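Local coordinates for protein tRNA-5-methyluridine(54) 2-sulfurtransferase (Pyrococcus horikoshii, PDB 3VRH) that catalyses the ATP-dependent 2-thiolation of 5-methyluridine 54 in the T loop of tRNAs, a modification that stabilises tRNA at high temperature, at residues Asn156-Ala161 and Glu198-Glu203; Gly179-Pro184 and Gly252-Lys257. All blocks are in the same frame, centred on the assembly; numbering follows the deposited sequence.

Interaction 1 (Asn156-Ala161 and Glu198-Glu203); sequences NLDDEA and EVTERE
Asp158 and Leu157, in the first turn of helix 157-169, meet the residues that start helix 201-211, so two capped helix N-termini of the PP-loop domain come together. Each carries a capping box, Asn156 with Asp159 and Thr200 with Glu203. Followed outward, Asp158 has CB 3.9 Å from Glu201 CB. Its chi1 of -62° sets CG beside its own backbone N, and Asp158 CG lies 3.6 Å from Glu201 N. Asp158 OD1 accepts from Glu201 N, nearly straight at 171°, with the donor on the anti side and 29° out of the carboxylate plane; the 2.5 Å between them is shorter than usual and may carry coordinate error. The same oxygen accepts a hydrogen bond from water 1, which accepts from Arg202 N; one carboxylate oxygen thus serves two N-H groups, one of them through water. OD2 forms a salt bridge with Lys246. Leu157 N donates to Val199 O at 2.9 Å, tying the helix start to the loop. Asp159, which touches the bound bicine, and Glu201 bring like charges near each other, and Lys232 bridges both. The Asn156 amide crosses the Glu201 side chain, its ND2 3.6 Å from Glu201 CA.

Interaction 2 (Gly179-Pro184 and Gly252-Lys257); sequences GGPILP and GYLKKK
Tyr253 reaches Gly179 through its hydroxyl, and the polar part of the contact is slight: Gly179 N donates to Tyr253 OH at 3.2 Å, a weak bond bent to 126°. The hydroxyl also has a hydrogen-bond partner in Leu176 O. A chi1 of 165° carries CG anti to the backbone N, and the ring meets the glycines at its edge, Gly179 CA and Gly180 N lying near its plane. The close fit depends on the missing side chain of Gly179, since a CB there would come within 2.5 Å of Tyr253 OH. Gly180 has a reason of its own: its phi of 92° would jam a CB against the preceding carbonyl. This glycine pair leads into edge strand 182-183 of the PP-loop domain's mixed sheet, and the C-terminal part of helix 245-256 packs on it. Apolar packing comes from Leu254, whose CD2 stands 4.0 Å from Gly180 CA and 4.5 Å from Pro181 CD. Lys257 adds its methylenes, with CD 3.7 Å from Gly179 O; its CB lies over one face of the Tyr253 ring, offset toward the rim. An alanine at Lys257 would probably leave a gap beside Gly179 O, the CD and CE packing there being lost. The side chain bends at chi3 and chi4, and Lys257 NZ ends 4.1 Å from Gly179 O.

In the fold
Interactions 1 and 2 have centres 15 Å apart and alternate along the chain: 156-161, 179-184, 198-203, then 252-257. The first three segments belong to the PP-loop domain. Helix 157-169 follows strand 150-152, while segment 179-184 supplies the sheet's outermost strand 182-183, antiparallel to its neighbour 191-193. Glu160 joins the two contacts: its OE2 probably accepts from Gly180 N at 2.8 Å and packs near Tyr253 CE2. Helix 245-256 lies against both, through Val250 on Leu157 and Tyr253 on the glycine pair. Interaction 1 includes a bicine-pocket residue and borders the pocket; interaction 2, with the Pro181 side chain about 13 Å from the bicine, is packing at the sheet edge.

Interaction 1 (Asn156-Ala161 and Glu198-Glu203)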
ATOM      1  N   ASN A 156      12.325 -13.377  -1.041  1.00 23.62           N
ATOM      2  CA  ASN A 156      12.221 -13.444   0.404  1.00 23.99           C
ATOM      3  C   ASN A 156      11.101 -12.524   0.889  1.00 23.92           C
ATOM      4  O   ASN A 156      10.382 -11.934   0.073  1.00 23.17           O
ATOM      5  CB  ASN A 156      13.581 -13.104   1.047  1.00 21.48           C
ATOM      6  CG  ASN A 156      14.044 -11.686   0.721  1.00 25.48           C
ATOM      7  OD1 ASN A 156      13.285 -10.720   0.878  1.00 24.84           O
ATOM      8  ND2 ASN A 156      15.285 -11.555   0.257  1.00 20.10           N
ATOM      9  N   LEU A 157      10.952 -12.396   2.203  1.00 24.63           N
ATOM     10  CA  LEU A 157       9.827 -11.640   2.754  1.00 24.55           C
ATOM     11  C   LEU A 157       9.808 -10.200   2.235  1.00 23.87           C
ATOM     12  O   LEU A 157       8.747  -9.684   1.853  1.00 24.15           O
ATOM     13  CB  LEU A 157       9.850 -11.658   4.284  1.00 22.60           C
ATOM     14  CG  LEU A 157       8.662 -10.986   4.977  1.00 26.24           C
ATOM     15  CD1 LEU A 157       7.344 -11.646   4.569  1.00 22.65           C
ATOM     16  CD2 LEU A 157       8.836 -11.046   6.480  1.00 28.80           C
ATOM     17  N   ASP A 158      10.981  -9.567   2.215  1.00 25.20           N
ATOM     18  CA  ASP A 158      11.114  -8.189   1.734  1.00 24.89           C
ATOM     19  C   ASP A 158      10.744  -8.033   0.262  1.00 25.05           C
ATOM     20  O   ASP A 158      10.132  -7.036  -0.129  1.00 24.76           O
ATOM     21  CB  ASP A 158      12.515  -7.631   2.006  1.00 24.41           C
ATOM     22  CG  ASP A 158      12.840  -7.567   3.494  1.00 29.95           C
ATOM     23  OD1 ASP A 158      13.366  -8.548   4.047  1.00 29.44           O
ATOM     24  OD2 ASP A 158      12.568  -6.530   4.122  1.00 37.74           O
ATOM     25  N   ASP A 159      11.091  -9.019  -0.552  1.00 22.12           N
ATOM     26  CA  ASP A 159      10.653  -9.021  -1.948  1.00 26.48           C
ATOM     27  C   ASP A 159       9.141  -9.069  -2.081  1.00 25.83           C
ATOM     28  O   ASP A 159       8.560  -8.262  -2.812  1.00 25.00           O
ATOM     29  CB  ASP A 159      11.284 -10.178  -2.721  1.00 27.84           C
ATOM     30  CG  ASP A 159      12.791 -10.110  -2.704  1.00 29.83           C
ATOM     31  OD1 ASP A 159      13.297  -8.992  -2.914  1.00 28.01           O
ATOM     32  OD2 ASP A 159      13.459 -11.138  -2.437  1.00 28.97           O
ATOM     33  N   GLU A 160       8.502 -10.020  -1.394  1.00 24.22           N
ATOM     34  CA  GLU A 160       7.045 -10.130  -1.444  1.00 22.46           C
ATOM     35  C   GLU A 160       6.380  -8.815  -0.987  1.00 23.99           C
ATOM     36  O   GLU A 160       5.461  -8.326  -1.633  1.00 20.58           O
ATOM     37  CB  GLU A 160       6.543 -11.299  -0.589  1.00 23.86           C
ATOM     38  CG  GLU A 160       5.000 -11.520  -0.634  1.00 25.28           C
ATOM     39  CD  GLU A 160       4.517 -12.232  -1.911  1.00 28.57           C
ATOM     40  OE1 GLU A 160       5.226 -12.166  -2.939  1.00 28.97           O
ATOM     41  OE2 GLU A 160       3.433 -12.871  -1.881  1.00 26.26           O
ATOM     42  N   ALA A 161       6.882  -8.243   0.107  1.00 21.74           N
ATOM     43  CA  ALA A 161       6.315  -7.027   0.680  1.00 26.22           C
ATOM     44  C   ALA A 161       6.397  -5.847  -0.299  1.00 28.43           C
ATOM     45  O   ALA A 161       5.399  -5.161  -0.543  1.00 21.83           O
ATOM     46  CB  ALA A 161       6.998  -6.681   2.010  1.00 22.49           C
ATOM     47  N   GLU A 198       9.658 -16.626   4.146  1.00 24.13           N
ATOM     48  CA  GLU A 198       9.489 -16.111   5.505  1.00 25.07           C
ATOM     49  C   GLU A 198      10.765 -15.597   6.149  1.00 24.18           C
ATOM     50  O   GLU A 198      10.745 -15.147   7.310  1.00 24.40           O
ATOM     51  CB  GLU A 198       8.820 -17.151   6.418  1.00 25.71           C
ATOM     52  CG  GLU A 198       7.469 -17.629   5.898  1.00 31.47           C
ATOM     53  CD  GLU A 198       6.760 -18.536   6.885  1.00 38.63           C
ATOM     54  OE1 GLU A 198       6.984 -19.763   6.834  1.00 32.63           O
ATOM     55  OE2 GLU A 198       5.985 -18.018   7.717  1.00 42.21           O
ATOM     56  N   VAL A 199      11.873 -15.669   5.416  1.00 23.49           N
ATOM     57  CA  VAL A 199      13.113 -15.080   5.906  1.00 24.55           C
ATOM     58  C   VAL A 199      13.237 -13.661   5.343  1.00 24.15           C
ATOM     59  O   VAL A 199      12.719 -13.366   4.264  1.00 25.65           O
ATOM     60  CB  VAL A 199      14.363 -15.919   5.552  1.00 21.19           C
ATOM     61  CG1 VAL A 199      14.355 -17.233   6.290  1.00 21.84           C
ATOM     62  CG2 VAL A 199      14.450 -16.138   4.036  1.00 24.91           C
ATOM     63  N   THR A 200      13.913 -12.786   6.078  1.00 21.65           N
ATOM     64  CA  THR A 200      14.051 -11.401   5.661  1.00 26.33           C
ATOM     65  C   THR A 200      15.281 -11.248   4.770  1.00 24.22           C
ATOM     66  O   THR A 200      16.147 -12.124   4.733  1.00 24.88           O
ATOM     67  CB  THR A 200      14.196 -10.463   6.872  1.00 27.27           C
ATOM     68  OG1 THR A 200      15.446 -10.728   7.521  1.00 22.39           O
ATOM     69  CG2 THR A 200      13.033 -10.653   7.874  1.00 25.49           C
ATOM     70  N   GLU A 201      15.352 -10.134   4.053  1.00 22.98           N
ATOM     71  CA  GLU A 201      16.477  -9.873   3.177  1.00 24.07           C
ATOM     72  C   GLU A 201      17.757  -9.753   3.994  1.00 25.07           C
ATOM     73  O   GLU A 201      18.824 -10.206   3.586  1.00 22.90           O
ATOM     74  CB  GLU A 201      16.248  -8.619   2.324  1.00 24.83           C
ATOM     75  CG  GLU A 201      17.402  -8.383   1.347  1.00 23.67           C
ATOM     76  CD  GLU A 201      17.040  -7.516   0.164  1.00 27.66           C
ATOM     77  OE1 GLU A 201      15.936  -6.926   0.145  1.00 32.53           O
ATOM     78  OE2 GLU A 201      17.865  -7.433  -0.759  1.00 30.72           O
ATOM     79  N   ARG A 202      17.624  -9.154   5.165  1.00 22.92           N
ATOM     80  CA  ARG A 202      18.724  -9.020   6.105  1.00 24.65           C
ATOM     81  C   ARG A 202      19.241 -10.401   6.565  1.00 23.30           C
ATOM     82  O   ARG A 202      20.453 -10.626   6.670  1.00 20.96           O
ATOM     83  CB  ARG A 202      18.205  -8.200   7.276  1.00 23.80           C
ATOM     84  CG  ARG A 202      19.100  -8.057   8.442  1.00 27.38           C
ATOM     85  CD  ARG A 202      18.248  -7.588   9.628  1.00 27.08           C
ATOM     86  NE  ARG A 202      19.057  -7.566  10.828  1.00 31.41           N
ATOM     87  CZ  ARG A 202      18.826  -8.298  11.913  1.00 28.64           C
ATOM     88  NH1 ARG A 202      17.770  -9.097  11.968  1.00 32.05           N
ATOM     89  NH2 ARG A 202      19.642  -8.194  12.957  1.00 32.16           N
ATOM     90  N   GLU A 203      18.326 -11.335   6.816  1.00 20.32           N
ATOM     91  CA  GLU A 203      18.739 -12.699   7.187  1.00 24.70           C
ATOM     92  C   GLU A 203      19.423 -13.416   6.012  1.00 22.37           C
ATOM     93  O   GLU A 203      20.381 -14.145   6.201  1.00 23.14           O
ATOM     94  CB  GLU A 203      17.547 -13.499   7.711  1.00 23.81           C
ATOM     95  CG  GLU A 203      17.060 -12.959   9.036  1.00 24.41           C
ATOM     96  CD  GLU A 203      15.772 -13.580   9.500  1.00 26.43           C
ATOM     97  OE1 GLU A 203      14.954 -14.003   8.656  1.00 25.14           O
ATOM     98  OE2 GLU A 203      15.578 -13.630  10.729  1.00 25.22           O
TER
HETATM   99  O   HOH W   1      15.223  -7.286   5.721  1.00 24.44           O

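Interaction 2 (Gly179-Pro184 and Gly252-Lys257)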
ATOM      1  N   GLY A 179       0.118 -13.772  -6.131  1.00 40.18           N
ATOM      2  CA  GLY A 179       1.218 -13.732  -5.184  1.00 37.27           C
ATOM      3  C   GLY A 179       1.237 -14.941  -4.263  1.00 37.98           C
ATOM      4  O   GLY A 179       0.542 -15.934  -4.506  1.00 40.21           O
ATOM      5  N   GLY A 180       2.027 -14.857  -3.196  1.00 35.29           N
ATOM      6  CA  GLY A 180       2.137 -15.954  -2.252  1.00 26.55           C
ATOM      7  C   GLY A 180       3.283 -16.879  -2.613  1.00 29.23           C
ATOM      8  O   GLY A 180       3.923 -16.705  -3.645  1.00 29.29           O
ATOM      9  N   PRO A 181       3.538 -17.880  -1.762  1.00 31.75           N
ATOM     10  CA  PRO A 181       4.743 -18.718  -1.841  1.00 27.37           C
ATOM     11  C   PRO A 181       4.682 -19.816  -2.896  1.00 30.15           C
ATOM     12  O   PRO A 181       5.698 -20.497  -3.119  1.00 28.66           O
ATOM     13  CB  PRO A 181       4.823 -19.347  -0.446  1.00 26.47           C
ATOM     14  CG  PRO A 181       3.389 -19.426   0.013  1.00 32.26           C
ATOM     15  CD  PRO A 181       2.653 -18.266  -0.645  1.00 29.72           C
ATOM     16  N   ILE A 182       3.533 -19.999  -3.536  1.00 29.60           N
ATOM     17  CA  ILE A 182       3.387 -21.113  -4.479  1.00 29.96           C
ATOM     18  C   ILE A 182       2.449 -20.846  -5.654  1.00 32.32           C
ATOM     19  O   ILE A 182       1.359 -20.295  -5.489  1.00 35.42           O
ATOM     20  CB  ILE A 182       2.967 -22.426  -3.762  1.00 35.86           C
ATOM     21  CG1 ILE A 182       2.877 -23.589  -4.771  1.00 32.13           C
ATOM     22  CG2 ILE A 182       1.663 -22.223  -2.973  1.00 29.84           C
ATOM     23  CD1 ILE A 182       2.676 -24.929  -4.138  1.00 32.68           C
ATOM     24  N   LEU A 183       2.906 -21.210  -6.845  1.00 29.24           N
ATOM     25  CA  LEU A 183       2.077 -21.212  -8.038  1.00 27.70           C
ATOM     26  C   LEU A 183       2.010 -22.658  -8.531  1.00 35.42           C
ATOM     27  O   LEU A 183       2.962 -23.162  -9.134  1.00 32.13           O
ATOM     28  CB  LEU A 183       2.668 -20.292  -9.109  1.00 30.90           C
ATOM     29  CG  LEU A 183       2.886 -18.815  -8.734  1.00 38.27           C
ATOM     30  CD1 LEU A 183       3.903 -18.159  -9.659  1.00 44.83           C
ATOM     31  CD2 LEU A 183       1.588 -18.004  -8.750  1.00 36.33           C
ATOM     32  N   PRO A 184       0.888 -23.344  -8.249  1.00 38.07           N
ATOM     33  CA  PRO A 184       0.759 -24.783  -8.513  1.00 37.36           C
ATOM     34  C   PRO A 184       0.955 -25.103  -9.975  1.00 33.89           C
ATOM     35  O   PRO A 184       0.657 -24.261 -10.818  1.00 33.16           O
ATOM     36  CB  PRO A 184      -0.687 -25.088  -8.109  1.00 34.34           C
ATOM     37  CG  PRO A 184      -1.033 -24.013  -7.141  1.00 39.18           C
ATOM     38  CD  PRO A 184      -0.324 -22.789  -7.624  1.00 36.13           C
ATOM     39  N   GLY A 252      -1.684 -10.380   6.208  1.00 24.00           N
ATOM     40  CA  GLY A 252      -2.983  -9.856   5.842  1.00 27.74           C
ATOM     41  C   GLY A 252      -3.265 -10.138   4.380  1.00 26.14           C
ATOM     42  O   GLY A 252      -4.368 -10.511   4.017  1.00 27.09           O
ATOM     43  N   TYR A 253      -2.254  -9.969   3.540  1.00 25.49           N
ATOM     44  CA  TYR A 253      -2.416 -10.179   2.103  1.00 28.80           C
ATOM     45  C   TYR A 253      -2.843 -11.607   1.745  1.00 29.00           C
ATOM     46  O   TYR A 253      -3.691 -11.813   0.861  1.00 26.75           O
ATOM     47  CB  TYR A 253      -1.126  -9.845   1.345  1.00 24.07           C
ATOM     48  CG  TYR A 253      -1.148 -10.382  -0.069  1.00 24.22           C
ATOM     49  CD1 TYR A 253      -1.980  -9.823  -1.026  1.00 28.19           C
ATOM     50  CD2 TYR A 253      -0.352 -11.458  -0.436  1.00 27.61           C
ATOM     51  CE1 TYR A 253      -2.022 -10.315  -2.313  1.00 24.56           C
ATOM     52  CE2 TYR A 253      -0.370 -11.945  -1.715  1.00 29.88           C
ATOM     53  CZ  TYR A 253      -1.206 -11.375  -2.651  1.00 33.45           C
ATOM     54  OH  TYR A 253      -1.227 -11.879  -3.934  1.00 37.31           O
ATOM     55  N   LEU A 254      -2.210 -12.581   2.401  1.00 23.33           N
ATOM     56  CA  LEU A 254      -2.480 -13.985   2.138  1.00 26.15           C
ATOM     57  C   LEU A 254      -3.937 -14.306   2.415  1.00 24.20           C
ATOM     58  O   LEU A 254      -4.563 -15.081   1.692  1.00 29.73           O
ATOM     59  CB  LEU A 254      -1.564 -14.876   2.992  1.00 26.94           C
ATOM     60  CG  LEU A 254      -0.106 -14.901   2.511  1.00 29.14           C
ATOM     61  CD1 LEU A 254       0.655 -16.010   3.190  1.00 30.18           C
ATOM     62  CD2 LEU A 254      -0.044 -15.071   0.993  1.00 29.97           C
ATOM     63  N   LYS A 255      -4.473 -13.666   3.450  1.00 29.57           N
ATOM     64  CA  LYS A 255      -5.854 -13.867   3.875  1.00 32.62           C
ATOM     65  C   LYS A 255      -6.879 -13.240   2.928  1.00 33.83           C
ATOM     66  O   LYS A 255      -8.019 -13.696   2.845  1.00 34.07           O
ATOM     67  CB  LYS A 255      -6.034 -13.354   5.310  1.00 28.20           C
ATOM     68  CG  LYS A 255      -5.052 -14.008   6.300  1.00 34.30           C
ATOM     69  CD  LYS A 255      -5.258 -13.584   7.758  1.00 39.71           C
ATOM     70  CE  LYS A 255      -6.275 -14.481   8.458  1.00 39.19           C
ATOM     71  NZ  LYS A 255      -7.637 -14.357   7.832  1.00 39.35           N
ATOM     72  N   LYS A 256      -6.464 -12.212   2.193  1.00 32.40           N
ATOM     73  CA  LYS A 256      -7.402 -11.430   1.382  1.00 32.94           C
ATOM     74  C   LYS A 256      -7.174 -11.624  -0.100  1.00 33.21           C
ATOM     75  O   LYS A 256      -7.929 -11.090  -0.911  1.00 34.87           O
ATOM     76  CB  LYS A 256      -7.282  -9.936   1.701  1.00 31.78           C
ATOM     77  CG  LYS A 256      -7.569  -9.556   3.141  1.00 33.06           C
ATOM     78  CD  LYS A 256      -8.893 -10.144   3.604  1.00 36.91           C
ATOM     79  CE  LYS A 256      -9.349  -9.514   4.904  1.00 31.75           C
ATOM     80  NZ  LYS A 256     -10.666 -10.077   5.266  1.00 46.37           N
ATOM     81  N   LYS A 257      -6.110 -12.356  -0.432  1.00 29.29           N
ATOM     82  CA  LYS A 257      -5.662 -12.592  -1.804  1.00 32.32           C
ATOM     83  C   LYS A 257      -6.816 -12.967  -2.735  1.00 39.47           C
ATOM     84  O   LYS A 257      -6.866 -12.567  -3.905  1.00 35.51           O
ATOM     85  CB  LYS A 257      -4.618 -13.723  -1.788  1.00 30.11           C
ATOM     86  CG  LYS A 257      -3.936 -13.996  -3.101  1.00 36.54           C
ATOM     87  CD  LYS A 257      -2.641 -14.803  -2.885  1.00 39.63           C
ATOM     88  CE  LYS A 257      -2.895 -16.311  -2.859  1.00 34.06           C
ATOM     89  NZ  LYS A 257      -3.427 -16.750  -4.179  1.00 42.73           N
TER